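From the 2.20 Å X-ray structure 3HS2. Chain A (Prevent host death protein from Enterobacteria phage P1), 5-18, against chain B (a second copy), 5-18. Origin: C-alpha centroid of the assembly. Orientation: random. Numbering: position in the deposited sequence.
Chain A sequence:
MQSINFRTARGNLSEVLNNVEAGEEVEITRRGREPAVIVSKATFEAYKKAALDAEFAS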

# COMPACT_ATOMS: atom_id res chain seq x y z
N ASN A 5 -12.33 -2.87 7.17
CA ASN A 5 -12.09 -2.80 8.60
C ASN A 5 -11.72 -4.16 9.19
O ASN A 5 -11.84 -5.19 8.52
CB ASN A 5 -13.29 -2.20 9.34
CG ASN A 5 -14.55 -3.03 9.19
OD1 ASN A 5 -14.51 -4.25 9.27
ND2 ASN A 5 -15.67 -2.36 8.97
N PHE A 6 -11.27 -4.16 10.44
CA PHE A 6 -10.78 -5.36 11.09
C PHE A 6 -11.82 -6.48 11.12
O PHE A 6 -11.53 -7.60 10.71
CB PHE A 6 -10.32 -5.05 12.51
CG PHE A 6 -9.86 -6.25 13.26
CD1 PHE A 6 -8.60 -6.78 13.04
CD2 PHE A 6 -10.68 -6.85 14.20
CE1 PHE A 6 -8.17 -7.89 13.73
CE2 PHE A 6 -10.25 -7.96 14.89
CZ PHE A 6 -9.00 -8.48 14.66
N ARG A 7 -13.01 -6.17 11.62
CA ARG A 7 -14.07 -7.17 11.74
C ARG A 7 -14.30 -7.87 10.40
O ARG A 7 -14.53 -9.07 10.34
CB ARG A 7 -15.39 -6.54 12.19
CG ARG A 7 -15.28 -5.21 12.91
CD ARG A 7 -16.64 -4.54 12.96
NE ARG A 7 -16.54 -3.08 13.01
N THR A 8 -14.25 -7.09 9.33
CA THR A 8 -14.53 -7.60 7.99
C THR A 8 -13.38 -8.49 7.51
O THR A 8 -13.61 -9.52 6.88
CB THR A 8 -14.76 -6.45 7.00
OG1 THR A 8 -15.88 -5.67 7.43
CG2 THR A 8 -15.02 -6.99 5.60
N ALA A 9 -12.16 -8.08 7.83
CA ALA A 9 -10.98 -8.85 7.46
C ALA A 9 -11.01 -10.23 8.10
O ALA A 9 -10.74 -11.24 7.44
CB ALA A 9 -9.72 -8.10 7.87
N ARG A 10 -11.34 -10.27 9.38
CA ARG A 10 -11.31 -11.50 10.15
C ARG A 10 -12.41 -12.48 9.75
O ARG A 10 -12.22 -13.70 9.82
CB ARG A 10 -11.39 -11.20 11.65
CG ARG A 10 -11.00 -12.36 12.54
N GLY A 11 -13.55 -11.95 9.31
CA GLY A 11 -14.70 -12.77 8.96
C GLY A 11 -14.80 -13.13 7.49
O GLY A 11 -15.66 -13.91 7.09
N ASN A 12 -13.91 -12.55 6.68
CA ASN A 12 -13.88 -12.82 5.25
C ASN A 12 -12.45 -13.02 4.75
O ASN A 12 -12.14 -12.70 3.61
CB ASN A 12 -14.51 -11.66 4.47
CG ASN A 12 -15.98 -11.48 4.79
OD1 ASN A 12 -16.36 -10.61 5.56
ND2 ASN A 12 -16.82 -12.31 4.19
N LEU A 13 -11.59 -13.56 5.61
CA LEU A 13 -10.17 -13.65 5.30
C LEU A 13 -9.85 -14.52 4.09
O LEU A 13 -8.98 -14.16 3.29
CB LEU A 13 -9.37 -14.13 6.52
CG LEU A 13 -7.86 -13.87 6.44
CD1 LEU A 13 -7.57 -12.38 6.37
CD2 LEU A 13 -7.15 -14.49 7.63
N SER A 14 -10.53 -15.65 3.95
CA SER A 14 -10.32 -16.51 2.79
C SER A 14 -10.57 -15.76 1.49
O SER A 14 -9.74 -15.77 0.58
CB SER A 14 -11.21 -17.75 2.86
OG SER A 14 -10.75 -18.67 3.84
N GLU A 15 -11.73 -15.11 1.41
CA GLU A 15 -12.06 -14.30 0.24
C GLU A 15 -11.09 -13.12 0.08
O GLU A 15 -10.83 -12.68 -1.04
CB GLU A 15 -13.52 -13.83 0.32
CG GLU A 15 -14.08 -13.79 1.74
CD GLU A 15 -15.60 -13.76 1.79
OE1 GLU A 15 -16.20 -12.94 1.06
OE2 GLU A 15 -16.19 -14.54 2.56
N VAL A 16 -10.56 -12.63 1.19
CA VAL A 16 -9.57 -11.56 1.16
C VAL A 16 -8.25 -12.05 0.55
O VAL A 16 -7.63 -11.36 -0.26
CB VAL A 16 -9.29 -11.00 2.56
CG1 VAL A 16 -8.02 -10.17 2.56
CG2 VAL A 16 -10.48 -10.19 3.07
N LEU A 17 -7.84 -13.24 0.96
CA LEU A 17 -6.60 -13.83 0.47
C LEU A 17 -6.71 -14.24 -1.00
O LEU A 17 -5.74 -14.17 -1.75
CB LEU A 17 -6.18 -15.01 1.34
CG LEU A 17 -5.65 -14.63 2.72
CD1 LEU A 17 -5.33 -15.86 3.53
CD2 LEU A 17 -4.43 -13.75 2.58
N ASN A 18 -7.90 -14.66 -1.41
CA ASN A 18 -8.17 -14.93 -2.82
C ASN A 18 -7.99 -13.65 -3.63
O ASN A 18 -7.26 -13.63 -4.62
CB ASN A 18 -9.57 -15.51 -3.01
CG ASN A 18 -9.69 -16.93 -2.46
OD1 ASN A 18 -8.70 -17.64 -2.32
ND2 ASN A 18 -10.91 -17.34 -2.15
N ASN B 5 0.45 -20.00 9.17
CA ASN B 5 -0.57 -20.51 8.26
C ASN B 5 -1.87 -19.73 8.38
O ASN B 5 -2.02 -18.87 9.26
CB ASN B 5 -0.78 -22.02 8.45
CG ASN B 5 -1.25 -22.38 9.84
OD1 ASN B 5 -2.24 -21.85 10.33
ND2 ASN B 5 -0.54 -23.29 10.48
N PHE B 6 -2.81 -20.03 7.49
CA PHE B 6 -4.08 -19.31 7.39
C PHE B 6 -4.87 -19.36 8.69
O PHE B 6 -5.35 -18.33 9.18
CB PHE B 6 -4.92 -19.91 6.26
CG PHE B 6 -6.33 -19.39 6.21
CD1 PHE B 6 -6.58 -18.11 5.77
CD2 PHE B 6 -7.39 -20.18 6.61
CE1 PHE B 6 -7.87 -17.62 5.72
CE2 PHE B 6 -8.68 -19.69 6.57
CZ PHE B 6 -8.92 -18.41 6.12
N ARG B 7 -5.00 -20.56 9.24
CA ARG B 7 -5.75 -20.79 10.47
C ARG B 7 -5.21 -19.99 11.64
O ARG B 7 -5.97 -19.38 12.39
CB ARG B 7 -5.73 -22.28 10.82
CG ARG B 7 -6.63 -23.13 9.95
CD ARG B 7 -6.38 -24.61 10.19
NE ARG B 7 -5.12 -25.04 9.61
CZ ARG B 7 -4.03 -25.35 10.31
NH1 ARG B 7 -2.93 -25.74 9.69
NH2 ARG B 7 -4.06 -25.28 11.64
N THR B 8 -3.89 -20.02 11.81
CA THR B 8 -3.25 -19.29 12.89
C THR B 8 -3.52 -17.79 12.76
O THR B 8 -3.80 -17.11 13.75
CB THR B 8 -1.74 -19.56 12.94
OG1 THR B 8 -1.51 -20.94 13.24
CG2 THR B 8 -1.07 -18.71 14.00
N ALA B 9 -3.46 -17.29 11.54
CA ALA B 9 -3.71 -15.88 11.27
C ALA B 9 -5.16 -15.49 11.59
O ALA B 9 -5.41 -14.50 12.27
CB ALA B 9 -3.38 -15.54 9.83
N ARG B 10 -6.10 -16.29 11.11
CA ARG B 10 -7.52 -16.03 11.32
C ARG B 10 -7.87 -16.02 12.81
O ARG B 10 -8.66 -15.20 13.26
CB ARG B 10 -8.37 -17.07 10.58
CG ARG B 10 -9.85 -16.74 10.51
N GLY B 11 -7.27 -16.93 13.56
CA GLY B 11 -7.57 -17.08 14.97
C GLY B 11 -6.77 -16.14 15.86
O GLY B 11 -7.09 -15.99 17.04
N ASN B 12 -5.74 -15.52 15.30
CA ASN B 12 -4.91 -14.59 16.04
C ASN B 12 -4.70 -13.27 15.30
O ASN B 12 -3.67 -12.62 15.48
CB ASN B 12 -3.55 -15.21 16.37
CG ASN B 12 -3.66 -16.54 17.07
OD1 ASN B 12 -3.93 -17.57 16.44
ND2 ASN B 12 -3.44 -16.55 18.37
N LEU B 13 -5.67 -12.87 14.48
CA LEU B 13 -5.49 -11.71 13.61
C LEU B 13 -5.10 -10.44 14.36
O LEU B 13 -4.26 -9.67 13.90
CB LEU B 13 -6.73 -11.47 12.75
CG LEU B 13 -6.53 -10.51 11.57
CD1 LEU B 13 -5.35 -10.93 10.72
CD2 LEU B 13 -7.79 -10.38 10.73
N SER B 14 -5.71 -10.22 15.52
CA SER B 14 -5.45 -9.01 16.29
C SER B 14 -3.97 -8.87 16.68
O SER B 14 -3.34 -7.85 16.41
CB SER B 14 -6.34 -8.95 17.53
OG SER B 14 -6.34 -7.65 18.08
N GLU B 15 -3.42 -9.90 17.31
CA GLU B 15 -2.02 -9.86 17.74
C GLU B 15 -1.06 -9.82 16.55
O GLU B 15 0.00 -9.21 16.62
CB GLU B 15 -1.69 -11.05 18.64
N VAL B 16 -1.44 -10.47 15.46
CA VAL B 16 -0.68 -10.42 14.22
C VAL B 16 -0.53 -8.98 13.73
O VAL B 16 0.55 -8.55 13.34
CB VAL B 16 -1.35 -11.26 13.12
CG1 VAL B 16 -0.69 -11.03 11.78
CG2 VAL B 16 -1.33 -12.74 13.50
N LEU B 17 -1.63 -8.23 13.75
CA LEU B 17 -1.64 -6.83 13.34
C LEU B 17 -0.83 -5.97 14.30
O LEU B 17 -0.18 -5.01 13.89
CB LEU B 17 -3.08 -6.31 13.22
CG LEU B 17 -3.92 -6.88 12.08
CD1 LEU B 17 -5.30 -6.25 12.05
CD2 LEU B 17 -3.22 -6.63 10.77
N ASN B 18 -0.88 -6.31 15.58
CA ASN B 18 -0.06 -5.64 16.58
C ASN B 18 1.43 -5.84 16.29
O ASN B 18 2.23 -4.92 16.41
CB ASN B 18 -0.41 -6.12 17.99
CG ASN B 18 -1.78 -5.65 18.44
OD1 ASN B 18 -2.37 -4.75 17.85
ND2 ASN B 18 -2.29 -6.27 19.50

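How does chain B start its first helix and bring a ring to the partner? Asn B5 caps the helix, its OD1 accepting from Thr B8 N at 2.9 Å, and lies out of reach of chain A. Next comes Phe B6, whose CA-to-CB bond points sideways; chi1 near 171° (t) nevertheless carries the ring end closer. Leu A17 CD1 meets the ring edge at Phe B6 CD1, 3.4 Å away, while Leu A13 CD2 lies 3.7 Å from Phe B6 CE1. Ser A14 OG comes within 2.9 Å of Phe B6 CZ, a tight approach of a polar atom to a ring carbon.

Where do the two backbones come closest in register? At Arg B10, whose CA is 6.0 Å from Arg A10 CA. Arg A10 CG packs 3.7 Å from Arg B10 O. Both arginines are modelled only to CG, so the reach of their guanidinium groups is unknown.

What does the second helix of chain B contribute? Leu B13 points toward chain A and fits among three residues: its CG lies 3.8 Å from Phe A6 CE1, and its CD2 is 4.1 Å from Ala A9 CB and 3.7 Å from Arg A10 CA. Leu B17 CD1 then touches the edge of the other ring at Phe A6 CD1, 3.5 Å, echoing the Leu A17 contact.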